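Local atomic coordinates of putative oxidoreductase molybdopterin-binding subunit (PDB entry 4ZOH), a protein that binds a molybdopterin cytosine dinucleotide cofactor and probably serves as the catalytic subunit of an oxidoreductase of the aldehyde oxidase and xanthine dehydrogenase family. Residues Glu90-Ile95 with Val242-Glu247; Ala81-Lys86 with Glu96-Glu101; Ile425-Asp430 with Val536-Ile541. All coordinates share one frame; numbering follows the deposited sequence.

Interaction 1 of 3, residues Glu90-Ile95 with Val242-Glu247; sequences EAYDLI and VPTRTE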
ATOM      1  N   GLU A  90      13.194  -6.979 -16.221  1.00 23.23           N
ATOM      2  CA  GLU A  90      12.673  -7.080 -17.574  1.00 23.65           C
ATOM      3  C   GLU A  90      12.608  -5.742 -18.219  1.00 22.94           C
ATOM      4  O   GLU A  90      12.878  -5.639 -19.418  1.00 24.46           O
ATOM      5  CB  GLU A  90      11.302  -7.768 -17.603  1.00 26.08           C
ATOM      6  CG  GLU A  90      11.423  -9.226 -17.151  1.00 32.16           C
ATOM      7  CD  GLU A  90      10.121 -10.016 -17.258  1.00 40.64           C
ATOM      8  OE1 GLU A  90       9.142  -9.456 -17.798  1.00 47.59           O
ATOM      9  OE2 GLU A  90      10.053 -11.183 -16.807  1.00 39.61           O
ATOM     10  N   ALA A  91      12.339  -4.697 -17.432  1.00 22.56           N
ATOM     11  CA  ALA A  91      12.409  -3.316 -17.945  1.00 23.80           C
ATOM     12  C   ALA A  91      13.789  -3.028 -18.536  1.00 26.96           C
ATOM     13  O   ALA A  91      13.907  -2.418 -19.627  1.00 22.61           O
ATOM     14  CB  ALA A  91      12.017  -2.266 -16.904  1.00 20.91           C
ATOM     15  N   TYR A  92      14.848  -3.485 -17.848  1.00 28.07           N
ATOM     16  CA  TYR A  92      16.176  -3.143 -18.345  1.00 28.76           C
ATOM     17  C   TYR A  92      16.571  -4.031 -19.525  1.00 26.66           C
ATOM     18  O   TYR A  92      17.282  -3.568 -20.384  1.00 28.58           O
ATOM     19  CB  TYR A  92      17.220  -2.999 -17.228  1.00 28.86           C
ATOM     20  CG  TYR A  92      17.072  -1.615 -16.534  1.00 31.50           C
ATOM     21  CD1 TYR A  92      16.101  -1.432 -15.500  1.00 33.07           C
ATOM     22  CD2 TYR A  92      17.860  -0.490 -16.895  1.00 33.90           C
ATOM     23  CE1 TYR A  92      15.924  -0.208 -14.838  1.00 31.92           C
ATOM     24  CE2 TYR A  92      17.680   0.775 -16.241  1.00 34.40           C
ATOM     25  CZ  TYR A  92      16.702   0.897 -15.196  1.00 35.10           C
ATOM     26  OH  TYR A  92      16.433   2.062 -14.478  1.00 30.97           O
ATOM     27  N   ASP A  93      16.057  -5.260 -19.587  1.00 25.96           N
ATOM     28  CA  ASP A  93      16.147  -6.066 -20.815  1.00 31.33           C
ATOM     29  C   ASP A  93      15.505  -5.294 -21.955  1.00 32.01           C
ATOM     30  O   ASP A  93      16.136  -5.104 -22.980  1.00 33.33           O
ATOM     31  CB  ASP A  93      15.439  -7.423 -20.678  1.00 27.80           C
ATOM     32  CG  ASP A  93      16.045  -8.264 -19.676  1.00 32.27           C
ATOM     33  OD1 ASP A  93      17.236  -8.043 -19.385  1.00 33.48           O
ATOM     34  OD2 ASP A  93      15.335  -9.180 -19.160  1.00 34.15           O
ATOM     35  N   LEU A  94      14.266  -4.816 -21.752  1.00 29.56           N
ATOM     36  CA  LEU A  94      13.549  -4.098 -22.789  1.00 25.48           C
ATOM     37  C   LEU A  94      14.242  -2.836 -23.261  1.00 29.91           C
ATOM     38  O   LEU A  94      14.105  -2.468 -24.427  1.00 30.92           O
ATOM     39  CB  LEU A  94      12.127  -3.805 -22.330  1.00 27.37           C
ATOM     40  CG  LEU A  94      11.119  -3.230 -23.327  1.00 29.13           C
ATOM     41  CD1 LEU A  94      10.935  -4.109 -24.559  1.00 29.71           C
ATOM     42  CD2 LEU A  94       9.816  -3.112 -22.577  1.00 27.25           C
ATOM     43  N   ILE A  95      14.983  -2.154 -22.366  1.00 31.28           N
ATOM     44  CA  ILE A  95      15.763  -0.965 -22.748  1.00 28.76           C
ATOM     45  C   ILE A  95      16.667  -1.308 -23.982  1.00 28.23           C
ATOM     46  O   ILE A  95      16.755  -0.542 -24.925  1.00 31.29           O
ATOM     47  CB  ILE A  95      16.656  -0.427 -21.582  1.00 29.56           C
ATOM     48  CG1 ILE A  95      15.844   0.289 -20.492  1.00 29.98           C
ATOM     49  CG2 ILE A  95      17.742   0.533 -22.122  1.00 28.36           C
ATOM     50  CD1 ILE A  95      15.405   1.691 -20.840  1.00 34.00           C
ATOM     51  N   VAL A 242      12.219   3.736 -10.647  1.00 19.72           N
ATOM     52  CA  VAL A 242      13.418   3.955  -9.805  1.00 19.29           C
ATOM     53  C   VAL A 242      14.658   3.899 -10.703  1.00 18.20           C
ATOM     54  O   VAL A 242      14.966   2.872 -11.223  1.00 16.98           O
ATOM     55  CB  VAL A 242      13.562   2.951  -8.649  1.00 20.38           C
ATOM     56  CG1 VAL A 242      14.809   3.274  -7.791  1.00 19.46           C
ATOM     57  CG2 VAL A 242      12.307   2.930  -7.789  1.00 18.48           C
ATOM     58  N   PRO A 243      15.359   5.020 -10.878  1.00 18.58           N
ATOM     59  CA  PRO A 243      16.606   5.034 -11.677  1.00 21.31           C
ATOM     60  C   PRO A 243      17.720   4.224 -11.027  1.00 20.26           C
ATOM     61  O   PRO A 243      17.746   4.067  -9.767  1.00 20.75           O
ATOM     62  CB  PRO A 243      16.971   6.528 -11.730  1.00 19.33           C
ATOM     63  CG  PRO A 243      16.413   7.025 -10.423  1.00 20.10           C
ATOM     64  CD  PRO A 243      15.137   6.306 -10.200  1.00 18.61           C
ATOM     65  N   THR A 244      18.611   3.683 -11.839  1.00 18.63           N
ATOM     66  CA  THR A 244      19.868   3.176 -11.272  1.00 20.91           C
ATOM     67  C   THR A 244      20.731   4.365 -10.786  1.00 22.56           C
ATOM     68  O   THR A 244      20.473   5.566 -11.119  1.00 22.13           O
ATOM     69  CB  THR A 244      20.670   2.397 -12.299  1.00 21.69           C
ATOM     70  OG1 THR A 244      21.171   3.333 -13.249  1.00 21.49           O
ATOM     71  CG2 THR A 244      19.784   1.291 -13.006  1.00 21.85           C
ATOM     72  N   ARG A 245      21.751   4.073  -9.997  1.00 22.34           N
ATOM     73  CA  ARG A 245      22.598   5.188  -9.469  1.00 21.47           C
ATOM     74  C   ARG A 245      23.429   5.798 -10.644  1.00 20.47           C
ATOM     75  O   ARG A 245      23.676   6.997 -10.663  1.00 21.64           O
ATOM     76  CB  ARG A 245      23.534   4.677  -8.321  1.00 19.66           C
ATOM     77  CG  ARG A 245      24.576   5.685  -7.828  1.00 18.18           C
ATOM     78  CD  ARG A 245      23.975   6.996  -7.341  1.00 17.88           C
ATOM     79  NE  ARG A 245      23.179   6.642  -6.175  1.00 17.63           N
ATOM     80  CZ  ARG A 245      22.630   7.484  -5.307  1.00 20.17           C
ATOM     81  NH1 ARG A 245      22.691   8.808  -5.517  1.00 17.18           N
ATOM     82  NH2 ARG A 245      21.948   6.986  -4.254  1.00 17.63           N
ATOM     83  N   THR A 246      23.867   4.969 -11.590  1.00 21.45           N
ATOM     84  CA  THR A 246      24.482   5.517 -12.859  1.00 21.85           C
ATOM     85  C   THR A 246      23.566   6.559 -13.511  1.00 19.97           C
ATOM     86  O   THR A 246      23.975   7.715 -13.763  1.00 21.13           O
ATOM     87  CB  THR A 246      24.934   4.423 -13.826  1.00 22.00           C
ATOM     88  OG1 THR A 246      25.851   3.571 -13.134  1.00 20.63           O
ATOM     89  CG2 THR A 246      25.620   4.986 -15.096  1.00 21.82           C
ATOM     90  N   GLU A 247      22.300   6.205 -13.682  1.00 19.79           N
ATOM     91  CA  GLU A 247      21.331   7.170 -14.178  1.00 18.84           C
ATOM     92  C   GLU A 247      21.287   8.432 -13.348  1.00 18.76           C
ATOM     93  O   GLU A 247      21.242   9.569 -13.895  1.00 19.15           O
ATOM     94  CB  GLU A 247      19.914   6.529 -14.194  1.00 19.30           C
ATOM     95  CG  GLU A 247      19.761   5.505 -15.333  1.00 22.48           C
ATOM     96  CD  GLU A 247      18.323   5.034 -15.396  1.00 24.34           C
ATOM     97  OE1 GLU A 247      17.456   5.723 -15.991  1.00 24.89           O
ATOM     98  OE2 GLU A 247      18.083   3.988 -14.807  1.00 23.31           O
TER
HETATM   99  O   HOH W   1      13.956   3.002 -14.026  1.00 21.67           O
HETATM  100  O   HOH W   2      16.690   1.007 -11.365  1.00 22.44           O
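Tyr92 reaches from helix 88-95 of the a/b hammerhead region to Glu247, whose carboxylate closes the capping box that starts helix 245-251. At the root of the tyrosine, chi1 of -79° puts CG opposite the carbonyl carbon and aims the ring at the cap; along the way the side chain leans on Phe33 and Ala35 of strand 32-38. Further out, CE2 lies 3.9 Å from the CG2 methyl of Thr244, and CZ lies 3.4 Å from Glu247 OE2, which sits at the ring edge and in its plane. Ring and carboxylate are turned 72° against each other. At the tip, Tyr92 OH donates to the syn lone pair of Glu247 OE2 over 2.6 Å.

That oxygen takes a second donor: Thr244 N reaches OE2 over 3.0 Å from above the carboxylate plane. In return Glu247 N donates to Thr244 OG1 at 3.1 Å, a nearly straight bond (171°) that completes the box. The other carboxylate oxygen, OE1, forms a salt bridge with Arg38, so both ends of the group are held and its rotation is fixed. A glutamine here would probably weaken the pairing with Arg38 and, if its amide nitrogen took the place of OE2, leave Thr244 N without its acceptor. Tyr92 also packs against an aromatic ring of another protein's chain. Finally, one water donates to Tyr92 OH at 2.7 Å and to Val242 O at 3.0 Å, tying the phenol to the loop ahead of the cap.

Interaction 2 of 3, residues Ala81-Lys86 with Glu96-Glu101; sequences AIVIAK and ESVEVE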
ATOM      1  N   ALA A  81      13.131   8.102 -24.432  1.00 26.80           N
ATOM      2  CA  ALA A  81      12.126   7.047 -24.575  1.00 29.04           C
ATOM      3  C   ALA A  81      11.802   6.474 -23.191  1.00 31.07           C
ATOM      4  O   ALA A  81      12.640   6.593 -22.254  1.00 30.83           O
ATOM      5  CB  ALA A  81      12.675   5.926 -25.471  1.00 24.03           C
ATOM      6  N   ILE A  82      10.637   5.829 -23.069  1.00 29.03           N
ATOM      7  CA  ILE A  82      10.175   5.235 -21.787  1.00 28.28           C
ATOM      8  C   ILE A  82       9.770   3.790 -22.061  1.00 29.01           C
ATOM      9  O   ILE A  82       8.969   3.559 -22.983  1.00 27.09           O
ATOM     10  CB  ILE A  82       8.965   5.947 -21.169  1.00 28.22           C
ATOM     11  CG1 ILE A  82       9.098   7.459 -21.165  1.00 30.40           C
ATOM     12  CG2 ILE A  82       8.733   5.408 -19.762  1.00 29.88           C
ATOM     13  CD1 ILE A  82       8.338   8.169 -22.254  1.00 29.77           C
ATOM     14  N   VAL A  83      10.339   2.822 -21.325  1.00 25.03           N
ATOM     15  CA  VAL A  83       9.901   1.488 -21.469  1.00 22.53           C
ATOM     16  C   VAL A  83       9.095   1.100 -20.228  1.00 28.49           C
ATOM     17  O   VAL A  83       9.369   1.626 -19.098  1.00 22.03           O
ATOM     18  CB  VAL A  83      11.007   0.489 -21.748  1.00 21.99           C
ATOM     19  CG1 VAL A  83      11.899   0.957 -22.946  1.00 25.92           C
ATOM     20  CG2 VAL A  83      11.859   0.151 -20.530  1.00 21.32           C
ATOM     21  N   ILE A  84       8.128   0.174 -20.438  1.00 28.35           N
ATOM     22  CA  ILE A  84       7.283  -0.398 -19.352  1.00 26.19           C
ATOM     23  C   ILE A  84       7.337  -1.929 -19.345  1.00 27.48           C
ATOM     24  O   ILE A  84       7.230  -2.580 -20.401  1.00 27.39           O
ATOM     25  CB  ILE A  84       5.845   0.126 -19.411  1.00 28.99           C
ATOM     26  CG1 ILE A  84       5.887   1.641 -19.693  1.00 26.90           C
ATOM     27  CG2 ILE A  84       5.062  -0.277 -18.127  1.00 26.94           C
ATOM     28  CD1 ILE A  84       4.783   2.511 -19.155  1.00 25.00           C
ATOM     29  N   ALA A  85       7.599  -2.525 -18.186  1.00 21.58           N
ATOM     30  CA  ALA A  85       7.620  -3.982 -18.137  1.00 22.92           C
ATOM     31  C   ALA A  85       7.078  -4.497 -16.784  1.00 24.52           C
ATOM     32  O   ALA A  85       6.753  -3.714 -15.879  1.00 25.04           O
ATOM     33  CB  ALA A  85       9.024  -4.528 -18.423  1.00 19.88           C
ATOM     34  N   LYS A  86       7.011  -5.807 -16.665  1.00 26.44           N
ATOM     35  CA  LYS A  86       6.453  -6.489 -15.521  1.00 31.04           C
ATOM     36  C   LYS A  86       7.251  -6.231 -14.286  1.00 30.06           C
ATOM     37  O   LYS A  86       6.666  -6.232 -13.221  1.00 27.83           O
ATOM     38  CB  LYS A  86       6.425  -7.987 -15.821  1.00 36.11           C
ATOM     39  CG  LYS A  86       6.226  -8.969 -14.675  1.00 42.30           C
ATOM     40  CD  LYS A  86       6.892 -10.324 -14.961  1.00 46.38           C
ATOM     41  CE  LYS A  86       6.075 -11.482 -14.406  1.00 48.33           C
ATOM     42  NZ  LYS A  86       6.070 -12.696 -15.292  1.00 53.90           N
ATOM     43  N   GLU A  96      17.304  -2.463 -23.958  1.00 28.49           N
ATOM     44  CA  GLU A  96      18.241  -2.895 -24.999  1.00 33.18           C
ATOM     45  C   GLU A  96      17.598  -3.134 -26.367  1.00 40.61           C
ATOM     46  O   GLU A  96      18.310  -3.231 -27.361  1.00 41.09           O
ATOM     47  CB  GLU A  96      18.873  -4.203 -24.587  1.00 34.98           C
ATOM     48  CG  GLU A  96      19.739  -4.088 -23.349  1.00 35.20           C
ATOM     49  CD  GLU A  96      20.251  -5.428 -22.877  1.00 35.44           C
ATOM     50  OE1 GLU A  96      19.636  -6.463 -23.193  1.00 38.60           O
ATOM     51  OE2 GLU A  96      21.270  -5.443 -22.179  1.00 33.47           O
ATOM     52  N   SER A  97      16.266  -3.233 -26.416  1.00 38.05           N
ATOM     53  CA  SER A  97      15.541  -3.387 -27.678  1.00 39.11           C
ATOM     54  C   SER A  97      15.129  -2.092 -28.271  1.00 37.23           C
ATOM     55  O   SER A  97      14.660  -2.104 -29.406  1.00 48.06           O
ATOM     56  CB  SER A  97      14.261  -4.208 -27.495  1.00 39.21           C
ATOM     57  OG  SER A  97      14.639  -5.487 -27.074  1.00 42.98           O
ATOM     58  N   VAL A  98      15.230  -0.976 -27.541  1.00 30.96           N
ATOM     59  CA  VAL A  98      14.696   0.254 -28.098  1.00 30.41           C
ATOM     60  C   VAL A  98      15.583   0.648 -29.287  1.00 33.03           C
ATOM     61  O   VAL A  98      16.763   0.347 -29.280  1.00 35.55           O
ATOM     62  CB  VAL A  98      14.574   1.362 -27.069  1.00 33.96           C
ATOM     63  CG1 VAL A  98      13.923   2.612 -27.670  1.00 29.80           C
ATOM     64  CG2 VAL A  98      13.769   0.878 -25.850  1.00 29.33           C
ATOM     65  N   GLU A  99      14.970   1.255 -30.302  1.00 38.50           N
ATOM     66  CA  GLU A  99      15.577   1.553 -31.585  1.00 41.44           C
ATOM     67  C   GLU A  99      15.605   3.051 -31.777  1.00 37.34           C
ATOM     68  O   GLU A  99      14.578   3.705 -31.984  1.00 34.68           O
ATOM     69  CB  GLU A  99      14.777   0.899 -32.739  1.00 48.37           C
ATOM     70  CG  GLU A  99      15.230  -0.518 -33.122  1.00 46.70           C
ATOM     71  CD  GLU A  99      14.234  -1.204 -34.083  1.00 59.04           C
ATOM     72  OE1 GLU A  99      13.828  -0.573 -35.109  1.00 57.30           O
ATOM     73  OE2 GLU A  99      13.823  -2.358 -33.797  1.00 53.94           O
ATOM     74  N   VAL A 100      16.803   3.615 -31.673  1.00 38.55           N
ATOM     75  CA  VAL A 100      16.934   5.084 -31.687  1.00 37.13           C
ATOM     76  C   VAL A 100      17.769   5.448 -32.878  1.00 34.77           C
ATOM     77  O   VAL A 100      18.808   4.839 -33.127  1.00 30.64           O
ATOM     78  CB  VAL A 100      17.614   5.661 -30.404  1.00 35.68           C
ATOM     79  CG1 VAL A 100      17.650   7.173 -30.505  1.00 29.67           C
ATOM     80  CG2 VAL A 100      16.864   5.184 -29.133  1.00 33.66           C
ATOM     81  N   GLU A 101      17.315   6.441 -33.596  1.00 31.23           N
ATOM     82  CA  GLU A 101      18.119   6.902 -34.685  1.00 37.17           C
ATOM     83  C   GLU A 101      18.608   8.315 -34.321  1.00 33.40           C
ATOM     84  O   GLU A 101      17.804   9.266 -34.097  1.00 34.57           O
ATOM     85  CB  GLU A 101      17.360   6.781 -36.032  1.00 34.77           C
ATOM     86  CG  GLU A 101      17.753   7.835 -37.092  1.00 49.44           C
ATOM     87  CD  GLU A 101      16.706   8.070 -38.212  1.00 54.43           C
ATOM     88  OE1 GLU A 101      16.358   9.261 -38.481  1.00 52.75           O
ATOM     89  OE2 GLU A 101      16.225   7.071 -38.812  1.00 57.39           O
TER
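This is a purely apolar contact in the a/b hammerhead region, where Val98 sets its two methyls against Ala81 and Val83 of strand 79-85. The chain runs along that strand, through helix 88-95, and then back past the strand on its way to strand 100-104. It is not a beta-alpha-beta crossover within one sheet: strand 79-85 belongs to a large mixed sheet, while strand 100-104 edges a small antiparallel one. Val98 lies in the link just before strand 100-104 and bridges the two layers. No hydrogen bond joins the segments, and their backbones stay well apart, with Ala81 CA and Val98 CA 8.1 Å from each other.

Ala81 and Val83 are two residues apart on an extended strand, so both side chains face Val98, while Ile82 between them points away and packs on Val34, Phe36 and Phe55. The fork of Val98 matches that spacing. With chi1 at -176°, CG1 stands opposite the backbone N and goes to Ala81 CB at 4.2 Å; CG2 is directed to Val83. Val37, Val48 and Ile54 also touch Val98, so strands of both sheets meet it. Leu94 and Ile95 of the intervening helix cover Val83 on their own account.

The two valines approach at a slant, methyl against methyl. Val83 offers CG1, the branch opposite its carbonyl carbon, and this meets Val98 CG2 at 3.5 Å, tighter than an ordinary carbon-carbon contact.

Interaction 3 of 3, residues Ile425-Asp430 with Val536-Ile541; sequences ISVKYD and VTFNEI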
ATOM      1  N   ILE A 425      -3.325  21.852  13.443  1.00 21.03           N
ATOM      2  CA  ILE A 425      -3.300  21.052  14.659  1.00 23.09           C
ATOM      3  C   ILE A 425      -4.718  20.603  14.967  1.00 21.91           C
ATOM      4  O   ILE A 425      -5.643  21.385  14.895  1.00 26.00           O
ATOM      5  CB  ILE A 425      -2.575  21.787  15.863  1.00 23.54           C
ATOM      6  CG1 ILE A 425      -2.254  20.838  16.993  1.00 23.91           C
ATOM      7  CG2 ILE A 425      -3.437  22.927  16.411  1.00 24.60           C
ATOM      8  CD1 ILE A 425      -1.237  21.435  18.010  1.00 26.27           C
ATOM      9  N   SER A 426      -4.892  19.360  15.380  1.00 21.22           N
ATOM     10  CA  SER A 426      -6.243  18.858  15.536  1.00 22.09           C
ATOM     11  C   SER A 426      -6.401  18.006  16.776  1.00 22.12           C
ATOM     12  O   SER A 426      -5.526  17.182  17.067  1.00 24.01           O
ATOM     13  CB  SER A 426      -6.521  18.022  14.282  1.00 21.64           C
ATOM     14  OG  SER A 426      -7.756  17.408  14.367  1.00 22.57           O
ATOM     15  N   VAL A 427      -7.537  18.070  17.447  1.00 22.64           N
ATOM     16  CA  VAL A 427      -7.703  17.253  18.661  1.00 22.72           C
ATOM     17  C   VAL A 427      -8.914  16.375  18.559  1.00 24.29           C
ATOM     18  O   VAL A 427     -10.025  16.868  18.275  1.00 26.37           O
ATOM     19  CB  VAL A 427      -7.823  18.142  19.944  1.00 24.37           C
ATOM     20  CG1 VAL A 427      -7.942  17.282  21.208  1.00 21.58           C
ATOM     21  CG2 VAL A 427      -6.640  19.130  20.001  1.00 21.61           C
ATOM     22  N   LYS A 428      -8.735  15.068  18.797  1.00 21.66           N
ATOM     23  CA  LYS A 428      -9.853  14.121  18.585  1.00 21.79           C
ATOM     24  C   LYS A 428     -10.687  14.099  19.922  1.00 25.18           C
ATOM     25  O   LYS A 428     -10.230  14.590  20.964  1.00 22.07           O
ATOM     26  CB  LYS A 428      -9.334  12.731  18.254  1.00 20.45           C
ATOM     27  CG  LYS A 428      -8.453  12.654  16.993  1.00 20.41           C
ATOM     28  CD  LYS A 428      -8.296  11.244  16.433  1.00 18.01           C
ATOM     29  CE  LYS A 428      -7.755  11.299  14.961  1.00 19.18           C
ATOM     30  NZ  LYS A 428      -8.771  11.944  14.063  1.00 15.89           N
ATOM     31  N   TYR A 429     -11.879  13.546  19.884  1.00 24.51           N
ATOM     32  CA  TYR A 429     -12.751  13.496  21.053  1.00 26.61           C
ATOM     33  C   TYR A 429     -12.082  12.898  22.268  1.00 29.28           C
ATOM     34  O   TYR A 429     -12.346  13.414  23.372  1.00 25.86           O
ATOM     35  CB  TYR A 429     -13.976  12.665  20.735  1.00 28.32           C
ATOM     36  CG  TYR A 429     -15.057  12.663  21.790  1.00 30.87           C
ATOM     37  CD1 TYR A 429     -15.930  13.760  21.972  1.00 28.53           C
ATOM     38  CD2 TYR A 429     -15.250  11.531  22.586  1.00 30.13           C
ATOM     39  CE1 TYR A 429     -16.949  13.692  22.933  1.00 32.06           C
ATOM     40  CE2 TYR A 429     -16.245  11.484  23.571  1.00 28.51           C
ATOM     41  CZ  TYR A 429     -17.108  12.537  23.715  1.00 29.16           C
ATOM     42  OH  TYR A 429     -18.093  12.413  24.679  1.00 35.95           O
ATOM     43  N   ASP A 430     -11.271  11.816  22.068  1.00 25.66           N
ATOM     44  CA  ASP A 430     -10.594  11.105  23.186  1.00 24.57           C
ATOM     45  C   ASP A 430      -9.435  11.977  23.701  1.00 27.28           C
ATOM     46  O   ASP A 430      -8.871  11.685  24.749  1.00 25.72           O
ATOM     47  CB  ASP A 430     -10.113   9.721  22.775  1.00 24.02           C
ATOM     48  CG  ASP A 430      -9.302   9.773  21.415  1.00 24.90           C
ATOM     49  OD1 ASP A 430      -9.902   9.989  20.321  1.00 23.74           O
ATOM     50  OD2 ASP A 430      -8.075   9.694  21.483  1.00 20.41           O
ATOM     51  N   VAL A 536     -11.517  22.625  35.115  1.00 47.59           N
ATOM     52  CA  VAL A 536     -11.933  21.624  34.112  1.00 44.86           C
ATOM     53  C   VAL A 536     -10.695  21.062  33.398  1.00 39.63           C
ATOM     54  O   VAL A 536      -9.859  21.829  32.939  1.00 39.75           O
ATOM     55  CB  VAL A 536     -13.082  22.151  33.176  1.00 42.13           C
ATOM     56  CG1 VAL A 536     -12.768  23.519  32.579  1.00 33.43           C
ATOM     57  CG2 VAL A 536     -13.486  21.113  32.136  1.00 44.69           C
ATOM     58  N   THR A 537     -10.560  19.731  33.394  1.00 37.10           N
ATOM     59  CA  THR A 537      -9.427  19.064  32.751  1.00 38.18           C
ATOM     60  C   THR A 537      -9.384  19.226  31.210  1.00 39.45           C
ATOM     61  O   THR A 537     -10.410  19.570  30.573  1.00 33.41           O
ATOM     62  CB  THR A 537      -9.403  17.570  33.038  1.00 39.90           C
ATOM     63  OG1 THR A 537     -10.575  16.975  32.469  1.00 42.30           O
ATOM     64  CG2 THR A 537      -9.295  17.272  34.579  1.00 39.49           C
ATOM     65  N   PHE A 538      -8.192  18.979  30.630  1.00 33.59           N
ATOM     66  CA  PHE A 538      -7.978  18.991  29.160  1.00 30.47           C
ATOM     67  C   PHE A 538      -9.023  18.098  28.454  1.00 25.68           C
ATOM     68  O   PHE A 538      -9.783  18.593  27.623  1.00 25.10           O
ATOM     69  CB  PHE A 538      -6.548  18.540  28.807  1.00 31.66           C
ATOM     70  CG  PHE A 538      -6.327  18.338  27.323  1.00 32.10           C
ATOM     71  CD1 PHE A 538      -6.039  19.424  26.503  1.00 29.26           C
ATOM     72  CD2 PHE A 538      -6.389  17.046  26.751  1.00 30.37           C
ATOM     73  CE1 PHE A 538      -5.822  19.221  25.127  1.00 31.94           C
ATOM     74  CE2 PHE A 538      -6.175  16.842  25.385  1.00 29.79           C
ATOM     75  CZ  PHE A 538      -5.908  17.936  24.560  1.00 27.58           C
ATOM     76  N   ASN A 539      -9.101  16.835  28.863  1.00 24.30           N
ATOM     77  CA  ASN A 539     -10.029  15.902  28.289  1.00 30.20           C
ATOM     78  C   ASN A 539     -11.527  16.325  28.403  1.00 35.83           C
ATOM     79  O   ASN A 539     -12.288  16.145  27.435  1.00 29.56           O
ATOM     80  CB  ASN A 539      -9.782  14.482  28.807  1.00 28.56           C
ATOM     81  CG  ASN A 539      -8.482  13.880  28.254  1.00 35.43           C
ATOM     82  OD1 ASN A 539      -7.399  13.946  28.894  1.00 30.80           O
ATOM     83  ND2 ASN A 539      -8.574  13.277  27.067  1.00 31.16           N
ATOM     84  N   GLU A 540     -11.917  16.924  29.542  1.00 32.06           N
ATOM     85  CA  GLU A 540     -13.281  17.453  29.695  1.00 33.34           C
ATOM     86  C   GLU A 540     -13.524  18.642  28.789  1.00 29.04           C
ATOM     87  O   GLU A 540     -14.604  18.760  28.218  1.00 32.65           O
ATOM     88  CB  GLU A 540     -13.654  17.831  31.159  1.00 34.98           C
ATOM     89  CG  GLU A 540     -13.959  16.684  32.113  1.00 38.77           C
ATOM     90  CD  GLU A 540     -13.467  17.005  33.547  1.00 46.20           C
ATOM     91  OE1 GLU A 540     -13.225  18.207  33.901  1.00 37.57           O
ATOM     92  OE2 GLU A 540     -13.299  16.039  34.329  1.00 49.33           O
ATOM     93  N   ILE A 541     -12.552  19.520  28.620  1.00 29.14           N
ATOM     94  CA  ILE A 541     -12.719  20.630  27.681  1.00 31.47           C
ATOM     95  C   ILE A 541     -13.017  20.114  26.240  1.00 33.46           C
ATOM     96  O   ILE A 541     -13.897  20.648  25.517  1.00 38.04           O
ATOM     97  CB  ILE A 541     -11.490  21.592  27.703  1.00 32.64           C
ATOM     98  CG1 ILE A 541     -11.441  22.434  29.017  1.00 32.64           C
ATOM     99  CG2 ILE A 541     -11.503  22.534  26.503  1.00 28.86           C
ATOM    100  CD1 ILE A 541     -10.146  23.202  29.189  1.00 30.40           C
TER
HETATM  101  O   HOH W   3     -10.974  13.863  25.743  1.00 27.21           O
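A capping box begins helix 538-547, and the first turn of that helix, through Phe538 and Asn539, packs against Val427 and Asp430 where strand 420-427 runs into its hairpin turn. The box is made by Thr537 and Glu540: Glu540 N donates to Thr537 OG1 at 3.2 Å, and Thr537 N donates back to Glu540 OE1 at 3.1 Å, reaching it from well above the carboxylate plane.

The apolar half of the contact is a single meeting. Phe538 swings CG opposite its backbone N (chi1 172°), which brings the end of the ring to the strand, and its CZ comes within 4.0 Å of Val427 CG1. The two side chains come from opposite directions, the methyl lying obliquely to the ring. Ile433, on the return strand of the hairpin, touches both of them, and Leu501 of helix 486-512 adds to the packing on Val427.

The polar half centres on water. Asn539 ND2 donates to a water 2.8 Å away, and this same water donates to Tyr429 O, also at 2.8 Å, and to Asn539 O at 3.1 Å. The turn is thus joined to both the side chain and the backbone of one helical residue. Asn539 ND2 also lies 2.8 Å from Asp430 O, but the angle is too poor for a hydrogen bond. The carboxylate of Asp430 is directed elsewhere: its OD1 forms a salt bridge with Arg192 of the second subunit, while Tyr429 N donates to Asp477 of that subunit. Strands 420-427 and 433-437 are antiparallel neighbours, so what the helix start packs on is a beta-hairpin, in the second molybdopterin cofactor-binding region.

In the fold
Interactions 1 and 2 share a neighbourhood, their centres 10 Å apart: helix 88-95 supplies Tyr92 to one and follows strand 79-85, which supplies the other, and Ala91 packs on Val83 and Ala85 between them. Interaction 2 is the buried one and wholly apolar. Interaction 1 is only partly buried and polar, joining the hammerhead region to a molybdopterin-binding region through a shared carboxylate. Interaction 3 stands about 51 Å from interaction 1, centre to centre, in another region beside the second subunit; it mixes one apolar touch with a water bridge. Capping boxes recur in interactions 1 and 3, but only in 1 does the capping glutamate itself bond across the contact.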